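Local atomic coordinates of 75aa long hypothetical regulatory protein AsnC (Pyrococcus horikoshii, PDB entry 2CVI), a protein that is of unknown function but, as a self-associating member of the Lrp/AsnC ligand-binding domain family, probably takes part in small-molecule-dependent regulation. Residues A[9-14]-A[65-70]; A[3-8]-A[41-46]. One frame throughout, in Å; residues are numbered along the deposited sequence.

Contact 1: residues A[9-14]-A[65-70]; sequences VTAAGK and EIQMTS
Val-9 and Ala-11 join the strand that starts at Ile-66 mainly through backbone hydrogen bonds. Val-9 N donates to Met-68 O at 2.8 Å. Val-9 O receives two N-H groups, a firm one from Gln-67 N at 2.9 Å and a weak one from Met-68 N at 3.4 Å. Just beyond, Ala-11 N donates to Glu-65 O at 2.9 Å. Beside that N-H bond, Glu-65 O also receives a bent CA-H contact from Thr-10 CA at 3.2 Å.

Side-chain packing is lighter. Val-9 and Met-68 project from the same face of the sheet, where Met-68 folds at SD (chi3 -96°) and brings CE to 3.8 Å from Val-9 CG2. The extended Gln-67 carries its amide beside Val-9 and Ala-11, with OE1 near Val-9 CG1 and NE2 3.8 Å from Ala-11 CB.

Where strand 2-10 ends, Ala-11 to Lys-14 form a type II turn, with Gly-13 at the positive phi (87°) that would jam a CB against the preceding carbonyl. The turn brings the extended Lys-14 chain across Glu-65 at about a right angle, with Lys-14 CB 3.8 Å from Glu-65 CB. An alanine in place of Lys-14 would keep the CB contact but lose the rest of the chain lying across Glu-65, and would probably leave the Glu-65 carboxylate, which lies close to that of Glu-17, without a nearby positive charge, though not one in contact.

Because Gln-67 and Met-68 together face the single residue Val-9, the register slips by one between the Val-9/Met-68 and Thr-10/Ile-66 pairs: a classic beta bulge in an antiparallel sheet.

Contact 2: residues A[3-8]-A[41-46]; sequences TAFILM and IVKVET
Ile-41 meets Leu-7 and Phe-5 at the start of an antiparallel strand pair in the middle of the antiparallel sheet of a ferredoxin-like alpha+beta fold, that of the dimeric alpha-beta barrel family. Ile-41 and Leu-7 lie side by side and point the same way, Leu-7 CD1 coming within a tight 3.3 Å of Ile-41 CG1. The other branch, Ile-41 CG2, reaches the edge of the Phe-5 ring, 3.7 Å from CD1. Ile-41 and Phe-5 also pack on the Phe-5 and Ile-41 of the second subunit, so this part of the face meets the other half of the dimer.

Val-42 turns to the other face, under the helices 15-23 and 49-59. Its CG2 sits between the backbone N and the carbonyl carbon and presses on Ile-6 CB at 3.4 Å, while the Met-8 side chain crosses Val-42 at about a right angle, its CE touching both methyls. Backbone bonds run both ways between Val-42 and Ile-6.

Lys-43 returns to the Phe-5 side. Its CG stands anti to the backbone N (chi1 -171°) and lies 4.0 Å from the centroid of the Phe-5 ring, a CH-pi contact over the face. The extended chain continues past the ring rim until CE packs 3.5 Å from Thr-3 CG2, and NZ bonds to the hydroxyl of Tyr-32 of the second subunit.

Val-44 pairs with Ala-4 through two backbone bonds; Val-44 N to Ala-4 O is 2.8 Å. Its CG2 packs on Ala-4 CB, and CG1 on Ile-6 CD1.

Glu-45 lies alongside Thr-3, with OE1 in a salt bridge to Lys-29. One water, 2.6 Å from Thr-3 OG1, donates to Glu-45 OE2 at 2.7 Å and bridges the two.

In the fold
Strand 2-10 opens the chain and takes part in both contacts, its earlier residues in contact 2 and its end in contact 1. The chain then runs through helix 15-23 and strand 28-33 before strand 40-46 returns to close contact 2 along one edge of strand 2-10. Helix 49-59 follows, and strand 66-77 closes contact 1 along the other edge. The two loops therefore cross: 41-46 falls within the span from 9-14 to 65-70, while 3-8 precedes it. Together they set 2-10 between 40-46 and 66-77; strand 28-33 adds on beyond 40-46. They touch at several points, among them Ile-66 CD1 on Met-8 SD and a probable hydrogen bond from Leu-7 N to Ser-70 O.

Contact 1: residues A[9-14]-A[65-70]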
ATOM      1  N   VAL A   9     -10.484   5.699   3.564  1.00 14.32           N
ATOM      2  CA  VAL A   9     -10.834   7.129   3.539  1.00 16.22           C
ATOM      3  C   VAL A   9     -11.334   7.359   4.954  1.00 16.95           C
ATOM      4  O   VAL A   9     -12.153   6.610   5.482  1.00 16.43           O
ATOM      5  CB  VAL A   9     -11.953   7.441   2.535  1.00 16.34           C
ATOM      6  CG1 VAL A   9     -12.398   8.913   2.700  1.00 18.20           C
ATOM      7  CG2 VAL A   9     -11.501   7.159   1.146  1.00 15.81           C
ATOM      8  N   THR A  10     -10.812   8.359   5.642  1.00 16.32           N
ATOM      9  CA  THR A  10     -11.267   8.610   6.989  1.00 16.49           C
ATOM     10  C   THR A  10     -11.681  10.061   7.143  1.00 17.02           C
ATOM     11  O   THR A  10     -11.290  10.906   6.339  1.00 17.13           O
ATOM     12  CB  THR A  10     -10.165   8.352   8.042  1.00 19.68           C
ATOM     13  OG1 THR A  10      -9.123   9.321   7.884  1.00 22.31           O
ATOM     14  CG2 THR A  10      -9.542   6.983   7.891  1.00 19.45           C
ATOM     15  N   ALA A  11     -12.475  10.320   8.165  1.00 17.51           N
ATOM     16  CA  ALA A  11     -12.862  11.691   8.499  1.00 18.65           C
ATOM     17  C   ALA A  11     -11.544  12.387   8.885  1.00 19.82           C
ATOM     18  O   ALA A  11     -10.652  11.778   9.467  1.00 17.80           O
ATOM     19  CB  ALA A  11     -13.795  11.669   9.689  1.00 18.72           C
ATOM     20  N   ALA A  12     -11.428  13.675   8.581  1.00 19.47           N
ATOM     21  CA  ALA A  12     -10.167  14.373   8.891  1.00 20.69           C
ATOM     22  C   ALA A  12      -9.887  14.504  10.402  1.00 23.50           C
ATOM     23  O   ALA A  12     -10.801  14.722  11.181  1.00 25.09           O
ATOM     24  CB  ALA A  12     -10.169  15.765   8.188  1.00 21.17           C
ATOM     25  N   GLY A  13      -8.613  14.328  10.776  1.00 24.70           N
ATOM     26  CA  GLY A  13      -8.190  14.413  12.164  1.00 27.97           C
ATOM     27  C   GLY A  13      -8.287  13.123  12.979  1.00 29.40           C
ATOM     28  O   GLY A  13      -7.840  13.063  14.132  1.00 29.85           O
ATOM     29  N   LYS A  14      -8.865  12.084  12.386  1.00 29.23           N
ATOM     30  CA  LYS A  14      -9.015  10.807  13.077  1.00 30.61           C
ATOM     31  C   LYS A  14      -8.020   9.712  12.664  1.00 30.05           C
ATOM     32  O   LYS A  14      -8.061   8.595  13.185  1.00 28.79           O
ATOM     33  CB  LYS A  14     -10.454  10.315  12.878  1.00 32.08           C
ATOM     34  CG  LYS A  14     -11.466  11.332  13.388  1.00 34.49           C
ATOM     35  CD  LYS A  14     -12.835  11.100  12.806  1.00 37.80           C
ATOM     36  CE  LYS A  14     -13.811  12.205  13.200  1.00 39.88           C
ATOM     37  NZ  LYS A  14     -15.224  11.873  12.810  1.00 41.33           N
ATOM     38  N   GLU A  65     -15.313   6.516  12.010  1.00 20.56           N
ATOM     39  CA  GLU A  65     -14.389   7.501  11.468  1.00 20.39           C
ATOM     40  C   GLU A  65     -13.881   7.007  10.099  1.00 19.66           C
ATOM     41  O   GLU A  65     -13.412   7.782   9.260  1.00 19.16           O
ATOM     42  CB  GLU A  65     -13.183   7.677  12.402  1.00 22.19           C
ATOM     43  CG  GLU A  65     -13.482   8.281  13.773  1.00 25.60           C
ATOM     44  CD  GLU A  65     -14.033   7.300  14.778  1.00 28.71           C
ATOM     45  OE1 GLU A  65     -14.088   6.094  14.491  1.00 26.62           O
ATOM     46  OE2 GLU A  65     -14.410   7.741  15.887  1.00 31.80           O
ATOM     47  N   ILE A  66     -13.953   5.696   9.884  1.00 18.07           N
ATOM     48  CA  ILE A  66     -13.521   5.124   8.609  1.00 17.97           C
ATOM     49  C   ILE A  66     -14.739   5.148   7.670  1.00 17.98           C
ATOM     50  O   ILE A  66     -15.715   4.410   7.875  1.00 20.36           O
ATOM     51  CB  ILE A  66     -12.999   3.691   8.790  1.00 16.74           C
ATOM     52  CG1 ILE A  66     -11.797   3.679   9.748  1.00 19.18           C
ATOM     53  CG2 ILE A  66     -12.596   3.140   7.434  1.00 17.12           C
ATOM     54  CD1 ILE A  66     -11.312   2.303  10.172  1.00 20.68           C
ATOM     55  N   GLN A  67     -14.685   5.984   6.653  1.00 16.27           N
ATOM     56  CA  GLN A  67     -15.812   6.195   5.723  1.00 16.93           C
ATOM     57  C   GLN A  67     -15.865   5.317   4.493  1.00 18.61           C
ATOM     58  O   GLN A  67     -16.961   5.062   3.942  1.00 19.59           O
ATOM     59  CB  GLN A  67     -15.838   7.694   5.299  1.00 16.55           C
ATOM     60  CG  GLN A  67     -15.904   8.642   6.455  1.00 17.16           C
ATOM     61  CD  GLN A  67     -15.754  10.089   6.033  1.00 17.37           C
ATOM     62  OE1 GLN A  67     -15.197  10.384   4.977  1.00 18.46           O
ATOM     63  NE2 GLN A  67     -16.232  10.999   6.866  1.00 20.97           N
ATOM     64  N   MET A  68     -14.701   4.841   4.033  1.00 17.65           N
ATOM     65  CA  MET A  68     -14.665   4.024   2.842  1.00 18.92           C
ATOM     66  C   MET A  68     -13.418   3.163   2.868  1.00 18.03           C
ATOM     67  O   MET A  68     -12.382   3.589   3.365  1.00 18.86           O
ATOM     68  CB  MET A  68     -14.654   4.911   1.576  1.00 23.08           C
ATOM     69  CG  MET A  68     -14.811   4.167   0.246  1.00 31.64           C
ATOM     70  SD  MET A  68     -13.244   3.629  -0.488  1.00 40.50           S
ATOM     71  CE  MET A  68     -12.890   5.007  -1.660  1.00 39.93           C
ATOM     72  N   THR A  69     -13.564   1.919   2.444  1.00 15.60           N
ATOM     73  CA  THR A  69     -12.400   1.055   2.297  1.00 14.91           C
ATOM     74  C   THR A  69     -12.452   0.354   0.951  1.00 16.16           C
ATOM     75  O   THR A  69     -13.547   0.089   0.402  1.00 15.29           O
ATOM     76  CB  THR A  69     -12.275  -0.046   3.390  1.00 14.59           C
ATOM     77  OG1 THR A  69     -13.323  -1.032   3.244  1.00 14.60           O
ATOM     78  CG2 THR A  69     -12.322   0.557   4.806  1.00 16.57           C
ATOM     79  N   SER A  70     -11.257   0.100   0.414  1.00 15.11           N
ATOM     80  CA  SER A  70     -11.066  -0.672  -0.828  1.00 14.66           C
ATOM     81  C   SER A  70      -9.933  -1.638  -0.476  1.00 15.54           C
ATOM     82  O   SER A  70      -8.829  -1.197  -0.133  1.00 15.73           O
ATOM     83  CB  SER A  70     -10.660   0.198  -2.018  1.00 16.70           C
ATOM     84  OG  SER A  70     -10.560  -0.586  -3.204  1.00 18.93           O
TER

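Contact 2: residues A[3-8]-A[41-46]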
ATOM      1  N   THR A   3      -3.185 -12.414   2.874  1.00 17.45           N
ATOM      2  CA  THR A   3      -2.514 -11.147   3.087  1.00 16.06           C
ATOM      3  C   THR A   3      -3.244 -10.113   2.234  1.00 14.65           C
ATOM      4  O   THR A   3      -3.522 -10.355   1.066  1.00 15.01           O
ATOM      5  CB  THR A   3      -1.055 -11.232   2.622  1.00 18.66           C
ATOM      6  OG1 THR A   3      -0.395 -12.214   3.433  1.00 20.12           O
ATOM      7  CG2 THR A   3      -0.351  -9.896   2.781  1.00 18.00           C
ATOM      8  N   ALA A   4      -3.546  -8.965   2.825  1.00 14.85           N
ATOM      9  CA  ALA A   4      -4.258  -7.938   2.066  1.00 13.96           C
ATOM     10  C   ALA A   4      -3.906  -6.542   2.538  1.00 14.24           C
ATOM     11  O   ALA A   4      -3.440  -6.354   3.648  1.00 14.28           O
ATOM     12  CB  ALA A   4      -5.799  -8.157   2.201  1.00 13.08           C
ATOM     13  N   PHE A   5      -4.092  -5.566   1.659  1.00 12.77           N
ATOM     14  CA  PHE A   5      -3.899  -4.173   2.023  1.00 12.87           C
ATOM     15  C   PHE A   5      -5.269  -3.524   1.948  1.00 15.22           C
ATOM     16  O   PHE A   5      -5.970  -3.665   0.938  1.00 16.72           O
ATOM     17  CB  PHE A   5      -2.972  -3.469   1.035  1.00 12.88           C
ATOM     18  CG  PHE A   5      -1.537  -3.775   1.259  1.00 13.33           C
ATOM     19  CD1 PHE A   5      -0.769  -2.971   2.104  1.00 13.97           C
ATOM     20  CD2 PHE A   5      -0.969  -4.903   0.686  1.00 15.71           C
ATOM     21  CE1 PHE A   5       0.531  -3.284   2.392  1.00 14.20           C
ATOM     22  CE2 PHE A   5       0.350  -5.257   0.946  1.00 16.05           C
ATOM     23  CZ  PHE A   5       1.118  -4.444   1.814  1.00 16.01           C
ATOM     24  N   ILE A   6      -5.665  -2.861   3.026  1.00 14.43           N
ATOM     25  CA  ILE A   6      -6.961  -2.180   3.042  1.00 14.35           C
ATOM     26  C   ILE A   6      -6.674  -0.672   2.934  1.00 13.58           C
ATOM     27  O   ILE A   6      -5.972  -0.126   3.806  1.00 14.54           O
ATOM     28  CB  ILE A   6      -7.733  -2.453   4.346  1.00 14.07           C
ATOM     29  CG1 ILE A   6      -7.947  -3.955   4.592  1.00 15.09           C
ATOM     30  CG2 ILE A   6      -9.140  -1.769   4.218  1.00 14.74           C
ATOM     31  CD1 ILE A   6      -8.547  -4.251   5.974  1.00 17.34           C
ATOM     32  N   LEU A   7      -7.170  -0.022   1.885  1.00 12.78           N
ATOM     33  CA  LEU A   7      -6.969   1.415   1.667  1.00 13.78           C
ATOM     34  C   LEU A   7      -8.197   2.095   2.234  1.00 13.76           C
ATOM     35  O   LEU A   7      -9.317   1.705   1.906  1.00 14.55           O
ATOM     36  CB  LEU A   7      -6.805   1.721   0.165  1.00 17.77           C
ATOM     37  CG  LEU A   7      -5.557   1.291  -0.637  1.00 23.17           C
ATOM     38  CD1 LEU A   7      -4.361   2.103  -0.226  1.00 24.74           C
ATOM     39  CD2 LEU A   7      -5.314  -0.206  -0.541  1.00 24.48           C
ATOM     40  N   MET A   8      -7.997   3.108   3.072  1.00 12.66           N
ATOM     41  CA  MET A   8      -9.098   3.750   3.769  1.00 13.08           C
ATOM     42  C   MET A   8      -9.224   5.242   3.606  1.00 13.67           C
ATOM     43  O   MET A   8      -8.218   5.957   3.532  1.00 13.58           O
ATOM     44  CB  MET A   8      -8.984   3.478   5.269  1.00 13.61           C
ATOM     45  CG  MET A   8      -8.738   1.981   5.633  1.00 13.77           C
ATOM     46  SD  MET A   8      -8.711   1.826   7.430  1.00 17.45           S
ATOM     47  CE  MET A   8      -8.554  -0.012   7.593  1.00 16.29           C
ATOM     48  N   ILE A  41      -3.382   3.332   4.985  1.00 14.89           N
ATOM     49  CA  ILE A  41      -3.167   2.036   4.341  1.00 15.34           C
ATOM     50  C   ILE A  41      -2.798   1.065   5.454  1.00 15.86           C
ATOM     51  O   ILE A  41      -1.913   1.331   6.257  1.00 15.15           O
ATOM     52  CB  ILE A  41      -2.023   2.035   3.363  1.00 17.22           C
ATOM     53  CG1 ILE A  41      -2.346   2.927   2.188  1.00 20.71           C
ATOM     54  CG2 ILE A  41      -1.789   0.553   2.847  1.00 18.49           C
ATOM     55  CD1 ILE A  41      -1.246   2.960   1.173  1.00 21.99           C
ATOM     56  N   VAL A  42      -3.474  -0.072   5.485  1.00 14.09           N
ATOM     57  CA  VAL A  42      -3.224  -1.057   6.522  1.00 15.68           C
ATOM     58  C   VAL A  42      -2.963  -2.421   5.888  1.00 14.95           C
ATOM     59  O   VAL A  42      -3.613  -2.798   4.901  1.00 15.68           O
ATOM     60  CB  VAL A  42      -4.431  -1.114   7.482  1.00 19.30           C
ATOM     61  CG1 VAL A  42      -4.852   0.338   7.838  1.00 21.34           C
ATOM     62  CG2 VAL A  42      -5.585  -1.882   6.884  1.00 24.43           C
ATOM     63  N   LYS A  43      -1.956  -3.132   6.390  1.00 12.86           N
ATOM     64  CA  LYS A  43      -1.635  -4.471   5.884  1.00 14.24           C
ATOM     65  C   LYS A  43      -2.209  -5.422   6.922  1.00 15.53           C
ATOM     66  O   LYS A  43      -1.899  -5.325   8.111  1.00 15.66           O
ATOM     67  CB  LYS A  43      -0.105  -4.741   5.749  1.00 14.67           C
ATOM     68  CG  LYS A  43       0.205  -6.074   5.007  1.00 17.60           C
ATOM     69  CD  LYS A  43       1.717  -6.416   4.942  1.00 17.02           C
ATOM     70  CE  LYS A  43       1.980  -7.624   4.051  1.00 19.07           C
ATOM     71  NZ  LYS A  43       3.382  -8.109   4.287  1.00 21.00           N
ATOM     72  N   VAL A  44      -3.058  -6.338   6.466  1.00 14.58           N
ATOM     73  CA  VAL A  44      -3.647  -7.340   7.352  1.00 15.34           C
ATOM     74  C   VAL A  44      -3.348  -8.752   6.865  1.00 16.70           C
ATOM     75  O   VAL A  44      -3.091  -9.000   5.682  1.00 15.92           O
ATOM     76  CB  VAL A  44      -5.179  -7.221   7.422  1.00 16.31           C
ATOM     77  CG1 VAL A  44      -5.585  -5.908   8.026  1.00 17.52           C
ATOM     78  CG2 VAL A  44      -5.769  -7.356   6.049  1.00 16.55           C
ATOM     79  N   GLU A  45      -3.307  -9.666   7.830  1.00 16.03           N
ATOM     80  CA  GLU A  45      -3.151 -11.095   7.561  1.00 16.69           C
ATOM     81  C   GLU A  45      -4.266 -11.797   8.361  1.00 17.35           C
ATOM     82  O   GLU A  45      -4.475 -11.523   9.550  1.00 18.62           O
ATOM     83  CB  GLU A  45      -1.745 -11.599   7.988  1.00 18.66           C
ATOM     84  CG  GLU A  45      -0.619 -11.002   7.151  1.00 19.83           C
ATOM     85  CD  GLU A  45       0.788 -11.353   7.653  1.00 24.41           C
ATOM     86  OE1 GLU A  45       0.925 -11.733   8.830  1.00 25.27           O
ATOM     87  OE2 GLU A  45       1.739 -11.232   6.862  1.00 25.80           O
ATOM     88  N   THR A  46      -4.980 -12.691   7.690  1.00 16.43           N
ATOM     89  CA  THR A  46      -6.075 -13.454   8.299  1.00 16.77           C
ATOM     90  C   THR A  46      -5.957 -14.919   7.888  1.00 16.86           C
ATOM     91  O   THR A  46      -5.293 -15.239   6.904  1.00 17.72           O
ATOM     92  CB  THR A  46      -7.467 -12.903   7.882  1.00 17.41           C
ATOM     93  OG1 THR A  46      -7.628 -12.993   6.461  1.00 18.51           O
ATOM     94  CG2 THR A  46      -7.636 -11.438   8.361  1.00 18.17           C
TER
HETATM   95  O   HOH W   1       2.053 -11.744   4.271  1.00 33.70           O